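PDB 1YZY: 3-oxo-tetronate kinase from Haemophilus influenzae, which catalyses the ATP-dependent phosphorylation of 3-oxo-tetronate to 3-oxo-tetronate 4-phosphate, as a member of the four-carbon acid sugar kinase family. Local coordinates for residues 104-115 with 214-223; 268-276 with 286-297. All blocks are in the same frame, centred on the assembly; numbering follows the deposited sequence.

The two interactions lie on opposite sides of the chain's centre, their own centres about 49 Å apart, one in the sugar-binding N-terminal domain and the other in the nucleotide-binding C-terminal domain. Both involve a strand at the edge of its domain's sheet, but they use it differently. Interaction 1 sets two nearly parallel strands beside each other deep in the protein, where hydroxyl, main-chain and water bonds are combined with apolar side chains and close backbone packing. Interaction 2 lays a helix lengthwise, nearly antiparallel, against a border strand, partly open to solvent; aromatic rings and C-H groups carry it, with one weak hydrogen bond at its end.

Interaction 1: 104-115 with 214-223; sequences LNEDFTVITPAL and FKLVTGGSGL
Strands 109-111 and 216-219 of the sugar-binding domain run side by side, nearly parallel (9°), the second leading through a glycine-rich strand-turn-helix into helix 221-232. Strand 216-219 pairs on its far side with strand 77-80, and 109-111 belongs to the small sheet with 193-196. Threonines make the polar link in the middle. Thr109 OG1, placed opposite its own backbone N (chi1 -170°), donates to Leu216 O at 2.8 Å from above the carbonyl plane. Thr218 OG1 gives its proton to Val110 O at 2.7 Å, in the carbonyl plane and on a lone pair; Tyr81 is a further partner of that hydroxyl. Phe214 CE2 meets Val110 CG1 at 3.8 Å, and its CZ reaches the edge of the Phe108 ring. The partly exposed end is looser: Glu106 lies across the Lys215 stem at about a right angle, and Lys215 NZ bonds Thr75 O instead. Packing is tightest at the glycine turn, where Thr112 O lies 3.0 Å from Gly219 CA and bonds Gly220 N, and Gly222 CA-H points at Ala114 O (3.3 Å, 165°). One water there donates to both Thr112 O and Ala114 O while accepting from Leu223 N at 2.8 Å.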
loop_
_atom_site.group_PDB
_atom_site.type_symbol
_atom_site.label_atom_id
_atom_site.label_comp_id
_atom_site.label_asym_id
_atom_site.label_seq_id
_atom_site.Cartn_x
_atom_site.Cartn_y
_atom_site.Cartn_z
ATOM N N LEU A 104 20.854 12.016 -7.701
ATOM C CA LEU A 104 20.243 13.342 -7.704
ATOM C C LEU A 104 21.184 14.545 -7.595
ATOM O O LEU A 104 20.758 15.679 -7.836
ATOM C CB LEU A 104 19.177 13.422 -6.605
ATOM C CG LEU A 104 17.826 12.776 -6.918
ATOM C CD1 LEU A 104 17.028 12.580 -5.650
ATOM C CD2 LEU A 104 17.059 13.640 -7.909
ATOM N N ASN A 105 22.453 14.313 -7.261
ATOM C CA ASN A 105 23.422 15.409 -7.098
ATOM C C ASN A 105 23.063 16.257 -5.879
ATOM O O ASN A 105 23.258 17.476 -5.858
ATOM C CB ASN A 105 23.478 16.296 -8.344
ATOM C CG ASN A 105 24.589 15.908 -9.281
ATOM O OD1 ASN A 105 25.633 15.408 -8.852
ATOM N ND2 ASN A 105 24.393 16.166 -10.570
ATOM N N GLU A 106 22.488 15.593 -4.884
ATOM C CA GLU A 106 22.082 16.216 -3.634
ATOM C C GLU A 106 22.948 15.616 -2.531
ATOM O O GLU A 106 23.519 14.534 -2.706
ATOM C CB GLU A 106 20.605 15.923 -3.367
ATOM C CG GLU A 106 19.664 16.531 -4.387
ATOM C CD GLU A 106 19.588 18.034 -4.275
ATOM O OE1 GLU A 106 18.966 18.516 -3.308
ATOM O OE2 GLU A 106 20.146 18.733 -5.141
ATOM N N ASP A 107 23.057 16.308 -1.399
ATOM C CA ASP A 107 23.880 15.806 -0.304
ATOM C C ASP A 107 23.254 15.850 1.082
ATOM O O ASP A 107 23.939 15.652 2.079
ATOM C CB ASP A 107 25.259 16.489 -0.300
ATOM C CG ASP A 107 25.196 17.953 -0.692
ATOM O OD1 ASP A 107 24.578 18.749 0.045
ATOM O OD2 ASP A 107 25.771 18.310 -1.744
ATOM N N PHE A 108 21.945 16.061 1.145
ATOM C CA PHE A 108 21.261 16.107 2.432
ATOM C C PHE A 108 19.797 15.705 2.285
ATOM O O PHE A 108 19.160 16.024 1.280
ATOM C CB PHE A 108 21.365 17.524 3.037
ATOM C CG PHE A 108 20.881 17.620 4.463
ATOM C CD1 PHE A 108 21.558 16.967 5.490
ATOM C CD2 PHE A 108 19.742 18.349 4.777
ATOM C CE1 PHE A 108 21.105 17.035 6.805
ATOM C CE2 PHE A 108 19.279 18.422 6.099
ATOM C CZ PHE A 108 19.962 17.764 7.108
ATOM N N THR A 109 19.268 15.018 3.291
ATOM C CA THR A 109 17.869 14.595 3.290
ATOM C C THR A 109 17.448 14.339 4.735
ATOM O O THR A 109 18.287 14.386 5.632
ATOM C CB THR A 109 17.661 13.301 2.429
ATOM O OG1 THR A 109 16.258 13.048 2.257
ATOM C CG2 THR A 109 18.300 12.079 3.098
ATOM N N VAL A 110 16.155 14.105 4.959
ATOM C CA VAL A 110 15.620 13.823 6.299
ATOM C C VAL A 110 15.190 12.365 6.475
ATOM O O VAL A 110 14.916 11.662 5.508
ATOM C CB VAL A 110 14.411 14.732 6.650
ATOM C CG1 VAL A 110 14.793 16.186 6.489
ATOM C CG2 VAL A 110 13.203 14.388 5.781
ATOM N N ILE A 111 15.104 11.938 7.727
ATOM C CA ILE A 111 14.715 10.578 8.064
ATOM C C ILE A 111 13.614 10.651 9.109
ATOM O O ILE A 111 13.797 11.274 10.155
ATOM C CB ILE A 111 15.926 9.805 8.645
ATOM C CG1 ILE A 111 16.975 9.588 7.555
ATOM C CG2 ILE A 111 15.490 8.515 9.326
ATOM C CD1 ILE A 111 18.227 8.955 8.062
ATOM N N THR A 112 12.470 10.038 8.834
ATOM C CA THR A 112 11.383 10.045 9.799
ATOM C C THR A 112 10.295 9.005 9.602
ATOM O O THR A 112 9.449 9.136 8.726
ATOM C CB THR A 112 10.724 11.450 9.944
ATOM O OG1 THR A 112 9.598 11.366 10.830
ATOM C CG2 THR A 112 10.268 11.993 8.596
ATOM N N PRO A 113 10.381 7.893 10.344
ATOM C CA PRO A 113 9.390 6.819 10.274
ATOM C C PRO A 113 8.226 7.027 11.242
ATOM O O PRO A 113 7.582 6.083 11.696
ATOM C CB PRO A 113 10.154 5.628 10.859
ATOM C CG PRO A 113 11.154 6.260 11.772
ATOM C CD PRO A 113 11.631 7.398 10.945
ATOM N N ALA A 114 7.957 8.288 11.559
ATOM C CA ALA A 114 6.990 8.756 12.543
ATOM C C ALA A 114 5.595 9.134 12.049
ATOM O O ALA A 114 5.408 9.676 10.963
ATOM C CB ALA A 114 7.499 9.844 13.502
ATOM N N LEU A 115 4.636 8.860 12.928
ATOM C CA LEU A 115 3.218 9.164 12.791
ATOM C C LEU A 115 2.620 8.970 14.183
ATOM O O LEU A 115 2.020 7.949 14.513
ATOM C CB LEU A 115 2.513 8.251 11.790
ATOM C CG LEU A 115 1.050 8.631 11.540
ATOM C CD1 LEU A 115 0.926 10.129 11.293
ATOM C CD2 LEU A 115 0.512 7.845 10.349
ATOM N N PHE A 214 12.941 20.208 -0.778
ATOM C CA PHE A 214 13.904 19.116 -0.807
ATOM C C PHE A 214 13.653 18.268 -2.061
ATOM O O PHE A 214 12.512 17.932 -2.372
ATOM C CB PHE A 214 13.737 18.225 0.425
ATOM C CG PHE A 214 14.561 18.645 1.608
ATOM C CD1 PHE A 214 14.593 19.973 2.023
ATOM C CD2 PHE A 214 15.268 17.697 2.338
ATOM C CE1 PHE A 214 15.316 20.346 3.154
ATOM C CE2 PHE A 214 15.994 18.061 3.470
ATOM C CZ PHE A 214 16.016 19.387 3.879
ATOM N N LYS A 215 14.725 17.938 -2.778
ATOM C CA LYS A 215 14.646 17.120 -3.987
ATOM C C LYS A 215 14.302 15.690 -3.570
ATOM O O LYS A 215 13.697 14.936 -4.337
ATOM C CB LYS A 215 16.001 17.124 -4.688
ATOM C CG LYS A 215 15.954 17.089 -6.184
ATOM C CD LYS A 215 15.641 18.459 -6.738
ATOM C CE LYS A 215 15.581 18.436 -8.265
ATOM N NZ LYS A 215 14.483 17.574 -8.815
ATOM N N LEU A 216 14.732 15.328 -2.360
ATOM C CA LEU A 216 14.507 14.004 -1.784
ATOM C C LEU A 216 14.233 13.993 -0.270
ATOM O O LEU A 216 14.888 14.694 0.499
ATOM C CB LEU A 216 15.723 13.108 -2.056
ATOM C CG LEU A 216 15.731 11.757 -1.340
ATOM C CD1 LEU A 216 14.651 10.854 -1.927
ATOM C CD2 LEU A 216 17.094 11.109 -1.455
ATOM N N VAL A 217 13.253 13.197 0.144
ATOM C CA VAL A 217 12.928 13.043 1.552
ATOM C C VAL A 217 12.679 11.552 1.801
ATOM O O VAL A 217 12.379 10.813 0.868
ATOM C CB VAL A 217 11.685 13.884 1.980
ATOM C CG1 VAL A 217 11.881 15.358 1.637
ATOM C CG2 VAL A 217 10.436 13.362 1.347
ATOM N N THR A 218 12.842 11.107 3.043
ATOM C CA THR A 218 12.629 9.703 3.392
ATOM C C THR A 218 11.774 9.568 4.661
ATOM O O THR A 218 11.658 10.511 5.450
ATOM C CB THR A 218 13.978 8.925 3.591
ATOM O OG1 THR A 218 14.462 9.095 4.929
ATOM C CG2 THR A 218 15.043 9.398 2.613
ATOM N N GLY A 219 11.099 8.432 4.802
ATOM C CA GLY A 219 10.284 8.217 5.980
ATOM C C GLY A 219 9.200 7.179 5.800
ATOM O O GLY A 219 9.231 6.395 4.854
ATOM N N GLY A 220 8.287 7.120 6.765
ATOM C CA GLY A 220 7.172 6.195 6.688
ATOM C C GLY A 220 6.026 6.885 5.965
ATOM O O GLY A 220 6.248 7.599 4.985
ATOM N N SER A 221 4.798 6.674 6.427
ATOM C CA SER A 221 3.651 7.319 5.790
ATOM C C SER A 221 3.326 8.675 6.418
ATOM O O SER A 221 2.711 9.527 5.777
ATOM C CB SER A 221 2.427 6.421 5.873
ATOM O OG SER A 221 2.640 5.200 5.193
ATOM N N GLY A 222 3.696 8.842 7.689
ATOM C CA GLY A 222 3.436 10.081 8.400
ATOM C C GLY A 222 3.815 11.364 7.688
ATOM O O GLY A 222 2.984 12.261 7.549
ATOM N N LEU A 223 5.067 11.488 7.268
ATOM C CA LEU A 223 5.502 12.703 6.582
ATOM C C LEU A 223 4.834 12.875 5.235
ATOM O O LEU A 223 4.455 13.992 4.861
ATOM C CB LEU A 223 7.021 12.716 6.394
ATOM C CG LEU A 223 7.572 13.880 5.567
ATOM C CD1 LEU A 223 7.280 15.207 6.264
ATOM C CD2 LEU A 223 9.061 13.709 5.355
HETATM O O HOH W 1 17.048 16.715 -0.994
HETATM O O HOH W 2 6.833 9.603 8.335
HETATM O O HOH W 3 4.872 6.758 9.461
#

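Interaction 2: 268-276 with 286-297; sequences EKAPHFQLD and YIEQLYQWVIAN
This is an aromatic strand-to-helix packing contact at the border of the nucleotide-binding domain, where helix 286-295 runs almost antiparallel to strand 272-274, their axes 10.0 Å apart. Phe273 is its centre. With CG anti to the backbone N (chi1 -172°), the side chain reaches from the strand into the helix surface and is met on several sides. Leu290 CD2 sits over one face of the phenyl ring, 3.6 Å from its centroid, as a CH-pi contact. Along the ring's rim, near its plane, lie Tyr286 OH, 3.3 Å from Phe273 CE1, and the amide nitrogen of Gln289.

Trp293 receives Phe273 twice on the same indole. The phenyl edge points at the face of the five-membered ring in a T-shaped pair, planes at 74°, while Phe273 CB stands almost straight above the six-membered ring, 3.6 Å from its centroid. On the opposite face of the indole, toward its rim, lies Asn297 ND2, which also bonds Trp293 O, leaving the indole between Phe273 and the Asn297 amide. Pro271 CB completes this end, 3.9 Å from Trp293 CH2.

Polar contact is sparse: Asp276 N makes a weak but nearly straight bond (168°) to Tyr286 OH at 3.3 Å. Asp276 itself is the N-cap of helix 277-282, its OD2 bonding Gln279 N. The other side of the strand pairs with strand 305-307, and Leu290 also packs on helix 324-345. Such a layer of helix on an edge strand is characteristic of alpha/beta folds, here in the ATP-binding domain of a four-carbon acid sugar kinase.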
loop_
_atom_site.group_PDB
_atom_site.type_symbol
_atom_site.label_atom_id
_atom_site.label_comp_id
_atom_site.label_asym_id
_atom_site.label_seq_id
_atom_site.Cartn_x
_atom_site.Cartn_y
_atom_site.Cartn_z
ATOM N N GLU A 268 -27.742 -12.504 1.754
ATOM C CA GLU A 268 -29.086 -12.138 2.165
ATOM C C GLU A 268 -29.600 -11.023 1.247
ATOM O O GLU A 268 -30.808 -10.884 1.041
ATOM C CB GLU A 268 -29.021 -11.650 3.618
ATOM C CG GLU A 268 -30.304 -11.087 4.200
ATOM C CD GLU A 268 -30.053 -10.244 5.446
ATOM O OE1 GLU A 268 -29.286 -10.687 6.330
ATOM O OE2 GLU A 268 -30.613 -9.132 5.534
ATOM N N LYS A 269 -28.673 -10.249 0.690
ATOM C CA LYS A 269 -28.999 -9.120 -0.179
ATOM C C LYS A 269 -28.885 -9.326 -1.697
ATOM O O LYS A 269 -29.490 -8.564 -2.463
ATOM C CB LYS A 269 -28.132 -7.906 0.199
ATOM C CG LYS A 269 -28.327 -7.355 1.607
ATOM C CD LYS A 269 -29.703 -6.732 1.781
ATOM C CE LYS A 269 -29.804 -5.975 3.096
ATOM N NZ LYS A 269 -29.506 -6.833 4.273
ATOM N N ALA A 270 -28.122 -10.325 -2.145
ATOM C CA ALA A 270 -27.932 -10.515 -3.588
ATOM C C ALA A 270 -27.759 -11.953 -4.100
ATOM O O ALA A 270 -27.597 -12.895 -3.318
ATOM C CB ALA A 270 -26.748 -9.646 -4.050
ATOM N N PRO A 271 -27.814 -12.142 -5.436
ATOM C CA PRO A 271 -27.652 -13.475 -6.033
ATOM C C PRO A 271 -26.318 -14.061 -5.584
ATOM O O PRO A 271 -25.284 -13.409 -5.699
ATOM C CB PRO A 271 -27.620 -13.171 -7.530
ATOM C CG PRO A 271 -28.476 -11.968 -7.646
ATOM C CD PRO A 271 -28.012 -11.131 -6.491
ATOM N N HIS A 272 -26.332 -15.287 -5.093
ATOM C CA HIS A 272 -25.109 -15.902 -4.619
ATOM C C HIS A 272 -24.977 -17.340 -5.085
ATOM O O HIS A 272 -25.921 -18.128 -5.015
ATOM C CB HIS A 272 -25.055 -15.835 -3.097
ATOM C CG HIS A 272 -26.323 -16.275 -2.435
ATOM N ND1 HIS A 272 -27.448 -15.480 -2.390
ATOM C CD2 HIS A 272 -26.650 -17.428 -1.807
ATOM C CE1 HIS A 272 -28.415 -16.125 -1.762
ATOM N NE2 HIS A 272 -27.958 -17.310 -1.396
ATOM N N PHE A 273 -23.775 -17.680 -5.520
ATOM C CA PHE A 273 -23.481 -19.011 -6.003
ATOM C C PHE A 273 -22.232 -19.478 -5.278
ATOM O O PHE A 273 -21.149 -18.953 -5.514
ATOM C CB PHE A 273 -23.234 -18.955 -7.514
ATOM C CG PHE A 273 -23.108 -20.304 -8.168
ATOM C CD1 PHE A 273 -22.111 -21.199 -7.781
ATOM C CD2 PHE A 273 -23.977 -20.675 -9.181
ATOM C CE1 PHE A 273 -21.982 -22.439 -8.392
ATOM C CE2 PHE A 273 -23.856 -21.918 -9.804
ATOM C CZ PHE A 273 -22.857 -22.800 -9.406
ATOM N N GLN A 274 -22.384 -20.450 -4.389
ATOM C CA GLN A 274 -21.238 -20.970 -3.657
ATOM C C GLN A 274 -20.345 -21.841 -4.542
ATOM O O GLN A 274 -20.798 -22.834 -5.114
ATOM C CB GLN A 274 -21.686 -21.775 -2.443
ATOM C CG GLN A 274 -20.516 -22.370 -1.686
ATOM C CD GLN A 274 -20.942 -23.171 -0.487
ATOM O OE1 GLN A 274 -22.133 -23.352 -0.235
ATOM N NE2 GLN A 274 -19.968 -23.678 0.259
ATOM N N LEU A 275 -19.076 -21.462 -4.644
ATOM C CA LEU A 275 -18.113 -22.201 -5.444
ATOM C C LEU A 275 -17.781 -23.503 -4.706
ATOM O O LEU A 275 -17.260 -23.476 -3.587
ATOM C CB LEU A 275 -16.854 -21.345 -5.654
ATOM C CG LEU A 275 -15.823 -21.690 -6.736
ATOM C CD1 LEU A 275 -14.928 -20.487 -6.950
ATOM C CD2 LEU A 275 -14.983 -22.913 -6.372
ATOM N N ASP A 276 -18.134 -24.632 -5.316
ATOM C CA ASP A 276 -17.883 -25.951 -4.742
ATOM C C ASP A 276 -16.515 -26.445 -5.212
ATOM O O ASP A 276 -16.263 -26.520 -6.415
ATOM C CB ASP A 276 -18.989 -26.921 -5.181
ATOM C CG ASP A 276 -18.785 -28.332 -4.653
ATOM O OD1 ASP A 276 -18.653 -28.501 -3.422
ATOM O OD2 ASP A 276 -18.766 -29.272 -5.474
ATOM N N TYR A 286 -17.485 -26.222 -15.426
ATOM C CA TYR A 286 -17.799 -25.394 -14.266
ATOM C C TYR A 286 -17.610 -23.904 -14.495
ATOM O O TYR A 286 -18.391 -23.096 -14.011
ATOM C CB TYR A 286 -16.981 -25.824 -13.051
ATOM C CG TYR A 286 -17.704 -25.563 -11.760
ATOM C CD1 TYR A 286 -19.043 -25.925 -11.616
ATOM C CD2 TYR A 286 -17.062 -24.958 -10.677
ATOM C CE1 TYR A 286 -19.734 -25.697 -10.430
ATOM C CE2 TYR A 286 -17.747 -24.721 -9.473
ATOM C CZ TYR A 286 -19.086 -25.097 -9.361
ATOM O OH TYR A 286 -19.786 -24.890 -8.191
ATOM N N ILE A 287 -16.540 -23.540 -15.183
ATOM C CA ILE A 287 -16.272 -22.143 -15.457
ATOM C C ILE A 287 -17.335 -21.576 -16.395
ATOM O O ILE A 287 -17.741 -20.423 -16.255
ATOM C CB ILE A 287 -14.845 -21.966 -16.025
ATOM C CG1 ILE A 287 -13.825 -22.342 -14.938
ATOM C CG2 ILE A 287 -14.629 -20.537 -16.522
ATOM C CD1 ILE A 287 -12.397 -22.442 -15.413
ATOM N N GLU A 288 -17.793 -22.389 -17.341
ATOM C CA GLU A 288 -18.818 -21.938 -18.278
ATOM C C GLU A 288 -20.160 -21.786 -17.579
ATOM O O GLU A 288 -20.936 -20.893 -17.907
ATOM C CB GLU A 288 -18.953 -22.904 -19.457
ATOM C CG GLU A 288 -19.874 -22.397 -20.585
ATOM C CD GLU A 288 -19.328 -21.173 -21.318
ATOM O OE1 GLU A 288 -18.088 -20.992 -21.362
ATOM O OE2 GLU A 288 -20.140 -20.398 -21.871
ATOM N N GLN A 289 -20.442 -22.672 -16.631
ATOM C CA GLN A 289 -21.695 -22.613 -15.892
ATOM C C GLN A 289 -21.738 -21.339 -15.044
ATOM O O GLN A 289 -22.735 -20.620 -15.046
ATOM C CB GLN A 289 -21.850 -23.841 -14.994
ATOM C CG GLN A 289 -23.228 -23.956 -14.362
ATOM C CD GLN A 289 -23.247 -24.844 -13.135
ATOM O OE1 GLN A 289 -22.424 -25.746 -12.992
ATOM N NE2 GLN A 289 -24.197 -24.594 -12.241
ATOM N N LEU A 290 -20.662 -21.093 -14.300
ATOM C CA LEU A 290 -20.546 -19.915 -13.443
ATOM C C LEU A 290 -20.637 -18.625 -14.250
ATOM O O LEU A 290 -21.203 -17.637 -13.778
ATOM C CB LEU A 290 -19.213 -19.923 -12.689
ATOM C CG LEU A 290 -18.908 -21.020 -11.674
ATOM C CD1 LEU A 290 -17.464 -20.913 -11.259
ATOM C CD2 LEU A 290 -19.817 -20.897 -10.476
ATOM N N TYR A 291 -20.005 -18.613 -15.421
ATOM C CA TYR A 291 -20.014 -17.444 -16.300
ATOM C C TYR A 291 -21.433 -17.088 -16.725
ATOM O O TYR A 291 -21.836 -15.922 -16.670
ATOM C CB TYR A 291 -19.157 -17.710 -17.543
ATOM C CG TYR A 291 -19.325 -16.690 -18.651
ATOM C CD1 TYR A 291 -18.695 -15.445 -18.586
ATOM C CD2 TYR A 291 -20.098 -16.974 -19.775
ATOM C CE1 TYR A 291 -18.831 -14.517 -19.615
ATOM C CE2 TYR A 291 -20.240 -16.048 -20.808
ATOM C CZ TYR A 291 -19.602 -14.827 -20.722
ATOM O OH TYR A 291 -19.706 -13.929 -21.757
ATOM N N GLN A 292 -22.160 -18.099 -17.194
ATOM C CA GLN A 292 -23.530 -17.917 -17.646
ATOM C C GLN A 292 -24.399 -17.434 -16.499
ATOM O O GLN A 292 -25.194 -16.513 -16.678
ATOM C CB GLN A 292 -24.090 -19.217 -18.243
ATOM C CG GLN A 292 -23.357 -19.705 -19.500
ATOM C CD GLN A 292 -23.420 -18.728 -20.679
ATOM O OE1 GLN A 292 -24.379 -17.967 -20.832
ATOM N NE2 GLN A 292 -22.398 -18.770 -21.534
ATOM N N TRP A 293 -24.237 -18.050 -15.329
ATOM C CA TRP A 293 -24.999 -17.670 -14.140
ATOM C C TRP A 293 -24.751 -16.194 -13.761
ATOM O O TRP A 293 -25.692 -15.446 -13.506
ATOM C CB TRP A 293 -24.654 -18.601 -12.972
ATOM C CG TRP A 293 -25.378 -18.285 -11.679
ATOM C CD1 TRP A 293 -26.541 -18.841 -11.233
ATOM C CD2 TRP A 293 -24.985 -17.335 -10.676
ATOM N NE1 TRP A 293 -26.901 -18.298 -10.023
ATOM C CE2 TRP A 293 -25.963 -17.370 -9.660
ATOM C CE3 TRP A 293 -23.896 -16.459 -10.540
ATOM C CZ2 TRP A 293 -25.891 -16.558 -8.522
ATOM C CZ3 TRP A 293 -23.825 -15.651 -9.405
ATOM C CH2 TRP A 293 -24.820 -15.709 -8.413
ATOM N N VAL A 294 -23.490 -15.779 -13.719
ATOM C CA VAL A 294 -23.156 -14.392 -13.379
ATOM C C VAL A 294 -23.836 -13.377 -14.298
ATOM O O VAL A 294 -24.511 -12.467 -13.827
ATOM C CB VAL A 294 -21.618 -14.135 -13.428
ATOM C CG1 VAL A 294 -21.322 -12.644 -13.296
ATOM C CG2 VAL A 294 -20.920 -14.905 -12.325
ATOM N N ILE A 295 -23.606 -13.508 -15.603
ATOM C CA ILE A 295 -24.173 -12.587 -16.580
ATOM C C ILE A 295 -25.703 -12.577 -16.620
ATOM O O ILE A 295 -26.308 -11.579 -17.014
ATOM C CB ILE A 295 -23.599 -12.835 -17.996
ATOM C CG1 ILE A 295 -24.019 -14.211 -18.520
ATOM C CG2 ILE A 295 -22.077 -12.763 -17.964
ATOM C CD1 ILE A 295 -23.656 -14.449 -19.980
ATOM N N ALA A 296 -26.321 -13.682 -16.215
ATOM C CA ALA A 296 -27.777 -13.786 -16.198
ATOM C C ALA A 296 -28.359 -13.190 -14.926
ATOM O O ALA A 296 -29.583 -13.112 -14.760
ATOM C CB ALA A 296 -28.201 -15.233 -16.335
ATOM N N ASN A 297 -27.475 -12.771 -14.029
ATOM C CA ASN A 297 -27.881 -12.168 -12.768
ATOM C C ASN A 297 -27.188 -10.826 -12.583
ATOM O O ASN A 297 -27.008 -10.365 -11.455
ATOM C CB ASN A 297 -27.554 -13.094 -11.597
ATOM C CG ASN A 297 -28.526 -14.250 -11.476
ATOM O OD1 ASN A 297 -29.719 -14.048 -11.243
ATOM N ND2 ASN A 297 -28.017 -15.470 -11.595
#